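Local coordinates for protein trans-2-enoyl-CoA reductase (Treponema denticola ATCC 35405, PDB 4GGO) that catalyses the NADH-dependent reduction of the carbon-carbon double bond of trans-2-enoyl-CoAs, turning crotonyl-CoA into butyryl-CoA, in fatty acid synthesis, at residues L230-I235 against E313-L318. Sequence-based numbering, arbitrary orientation.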
loop_
_atom_site.group_PDB
_atom_site.type_symbol
_atom_site.label_atom_id
_atom_site.label_comp_id
_atom_site.label_asym_id
_atom_site.label_seq_id
_atom_site.Cartn_x
_atom_site.Cartn_y
_atom_site.Cartn_z
ATOM N N LEU A 230 3.355 -9.391 -7.952
ATOM C CA LEU A 230 2.023 -8.939 -7.570
ATOM C C LEU A 230 1.886 -7.431 -7.701
ATOM O O LEU A 230 2.835 -6.689 -7.461
ATOM C CB LEU A 230 1.717 -9.336 -6.124
ATOM C CG LEU A 230 1.965 -10.778 -5.684
ATOM C CD1 LEU A 230 1.600 -10.946 -4.217
ATOM C CD2 LEU A 230 1.178 -11.746 -6.542
ATOM N N ALA A 231 0.694 -6.987 -8.085
ATOM C CA ALA A 231 0.355 -5.573 -8.049
ATOM C C ALA A 231 -0.885 -5.402 -7.181
ATOM O O ALA A 231 -1.902 -6.059 -7.402
ATOM C CB ALA A 231 0.108 -5.041 -9.452
ATOM N N TYR A 232 -0.791 -4.532 -6.183
ATOM C CA TYR A 232 -1.888 -4.337 -5.245
ATOM C C TYR A 232 -2.973 -3.445 -5.833
ATOM O O TYR A 232 -2.690 -2.530 -6.607
ATOM C CB TYR A 232 -1.369 -3.766 -3.927
ATOM C CG TYR A 232 -0.470 -4.724 -3.180
ATOM C CD1 TYR A 232 -0.722 -6.090 -3.191
ATOM C CD2 TYR A 232 0.636 -4.268 -2.474
ATOM C CE1 TYR A 232 0.094 -6.976 -2.514
ATOM C CE2 TYR A 232 1.461 -5.149 -1.793
ATOM C CZ TYR A 232 1.184 -6.502 -1.817
ATOM O OH TYR A 232 1.996 -7.387 -1.144
ATOM N N SER A 233 -4.218 -3.727 -5.462
ATOM C CA SER A 233 -5.358 -2.986 -5.977
ATOM C C SER A 233 -6.520 -3.022 -4.991
ATOM O O SER A 233 -6.383 -3.520 -3.876
ATOM C CB SER A 233 -5.795 -3.554 -7.328
ATOM O OG SER A 233 -6.858 -2.798 -7.873
ATOM N N TYR A 234 -7.665 -2.495 -5.410
ATOM C CA TYR A 234 -8.833 -2.421 -4.540
ATOM C C TYR A 234 -10.114 -2.466 -5.362
ATOM O O TYR A 234 -10.185 -1.896 -6.448
ATOM C CB TYR A 234 -8.779 -1.143 -3.699
ATOM C CG TYR A 234 -9.853 -1.047 -2.637
ATOM C CD1 TYR A 234 -9.990 -2.034 -1.671
ATOM C CD2 TYR A 234 -10.713 0.042 -2.589
ATOM C CE1 TYR A 234 -10.966 -1.949 -0.696
ATOM C CE2 TYR A 234 -11.687 0.139 -1.615
ATOM C CZ TYR A 234 -11.809 -0.857 -0.670
ATOM O OH TYR A 234 -12.781 -0.764 0.299
ATOM N N ILE A 235 -11.124 -3.158 -4.843
ATOM C CA ILE A 235 -12.405 -3.268 -5.529
ATOM C C ILE A 235 -13.479 -2.484 -4.777
ATOM O O ILE A 235 -14.272 -1.761 -5.383
ATOM C CB ILE A 235 -12.820 -4.744 -5.708
ATOM C CG1 ILE A 235 -11.958 -5.403 -6.785
ATOM C CG2 ILE A 235 -14.287 -4.855 -6.081
ATOM C CD1 ILE A 235 -12.282 -6.861 -7.021
ATOM N N GLU A 313 -1.011 -6.910 9.120
ATOM C CA GLU A 313 -1.863 -8.085 9.294
ATOM C C GLU A 313 -2.271 -8.633 7.930
ATOM O O GLU A 313 -2.234 -9.840 7.697
ATOM C CB GLU A 313 -3.107 -7.751 10.124
ATOM C CG GLU A 313 -2.836 -7.494 11.600
ATOM C CD GLU A 313 -2.345 -6.084 11.877
ATOM O OE1 GLU A 313 -2.420 -5.231 10.967
ATOM O OE2 GLU A 313 -1.887 -5.829 13.010
ATOM N N GLN A 314 -2.652 -7.725 7.035
ATOM C CA GLN A 314 -3.031 -8.071 5.670
ATOM C C GLN A 314 -1.928 -8.820 4.929
ATOM O O GLN A 314 -2.163 -9.879 4.353
ATOM C CB GLN A 314 -3.375 -6.802 4.888
ATOM C CG GLN A 314 -4.818 -6.373 4.987
ATOM C CD GLN A 314 -5.659 -6.919 3.854
ATOM O OE1 GLN A 314 -5.526 -6.487 2.708
ATOM N NE2 GLN A 314 -6.530 -7.872 4.165
ATOM N N ILE A 315 -0.724 -8.258 4.946
ATOM C CA ILE A 315 0.374 -8.787 4.147
ATOM C C ILE A 315 0.961 -10.082 4.709
ATOM O O ILE A 315 1.307 -10.990 3.952
ATOM C CB ILE A 315 1.478 -7.734 3.939
ATOM C CG1 ILE A 315 0.881 -6.477 3.301
ATOM C CG2 ILE A 315 2.591 -8.292 3.076
ATOM C CD1 ILE A 315 0.059 -6.753 2.059
ATOM N N THR A 316 1.067 -10.176 6.030
ATOM C CA THR A 316 1.498 -11.427 6.645
ATOM C C THR A 316 0.529 -12.552 6.291
ATOM O O THR A 316 0.950 -13.674 6.015
ATOM C CB THR A 316 1.635 -11.317 8.176
ATOM O OG1 THR A 316 0.452 -10.727 8.728
ATOM C CG2 THR A 316 2.844 -10.475 8.545
ATOM N N ARG A 317 -0.766 -12.245 6.280
ATOM C CA ARG A 317 -1.768 -13.225 5.869
ATOM C C ARG A 317 -1.607 -13.566 4.391
ATOM O O ARG A 317 -1.767 -14.720 3.989
ATOM C CB ARG A 317 -3.190 -12.724 6.151
ATOM C CG ARG A 317 -4.279 -13.671 5.660
ATOM C CD ARG A 317 -5.586 -13.504 6.431
ATOM N NE ARG A 317 -6.277 -12.254 6.123
ATOM C CZ ARG A 317 -7.170 -12.114 5.147
ATOM N NH1 ARG A 317 -7.474 -13.145 4.372
ATOM N NH2 ARG A 317 -7.757 -10.942 4.944
ATOM N N LEU A 318 -1.285 -12.555 3.590
ATOM C CA LEU A 318 -1.029 -12.743 2.165
ATOM C C LEU A 318 0.108 -13.733 1.917
ATOM O O LEU A 318 -0.026 -14.652 1.111
ATOM C CB LEU A 318 -0.700 -11.404 1.501
ATOM C CG LEU A 318 -0.242 -11.464 0.041
ATOM C CD1 LEU A 318 -1.372 -11.928 -0.870
ATOM C CD2 LEU A 318 0.298 -10.113 -0.407
#
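Ile315 and Leu318, one turn apart on helix 311-323, meet the Tyr232 side chain that rises from strand 227-233 of the parallel Rossmann-type sheet. The axes of the two short segments pass 13.2 Å apart, so side chains alone bridge the gap. Ile315 starts the contact. Ile315 CD1 lies 4.0 Å from Tyr232 CZ and approaches the ring obliquely. CG1 of Ile315 stands beside the backbone N (chi1 -56°), and a second bend (chi2 -51°) carries CD1 to the phenol. The same side chain also touches Ala65 and Ser66 of helix 61-74. One turn on, Leu318 points at the strand. Leu318 CD2 sits at the edge of the Tyr232 ring, near its plane, 3.8 Å from Tyr232 CE1. Leu318 CD2 is 3.3 Å from Tyr232 OH. The same methyl meets Leu230 tip to tip, with CD1 of Leu230 4.1 Å from CD2 of Leu318. The Tyr232 side chain comes within about 4 Å of that of Tyr62, an NAD(+)-binding residue, while Tyr234, two residues along, binds substrate. Tyr232 OH is hydrogen-bonded to Ser66 OG. The helix therefore meets the strand by van der Waals contact, while the phenol hydroxyl bonds to helix 61-74.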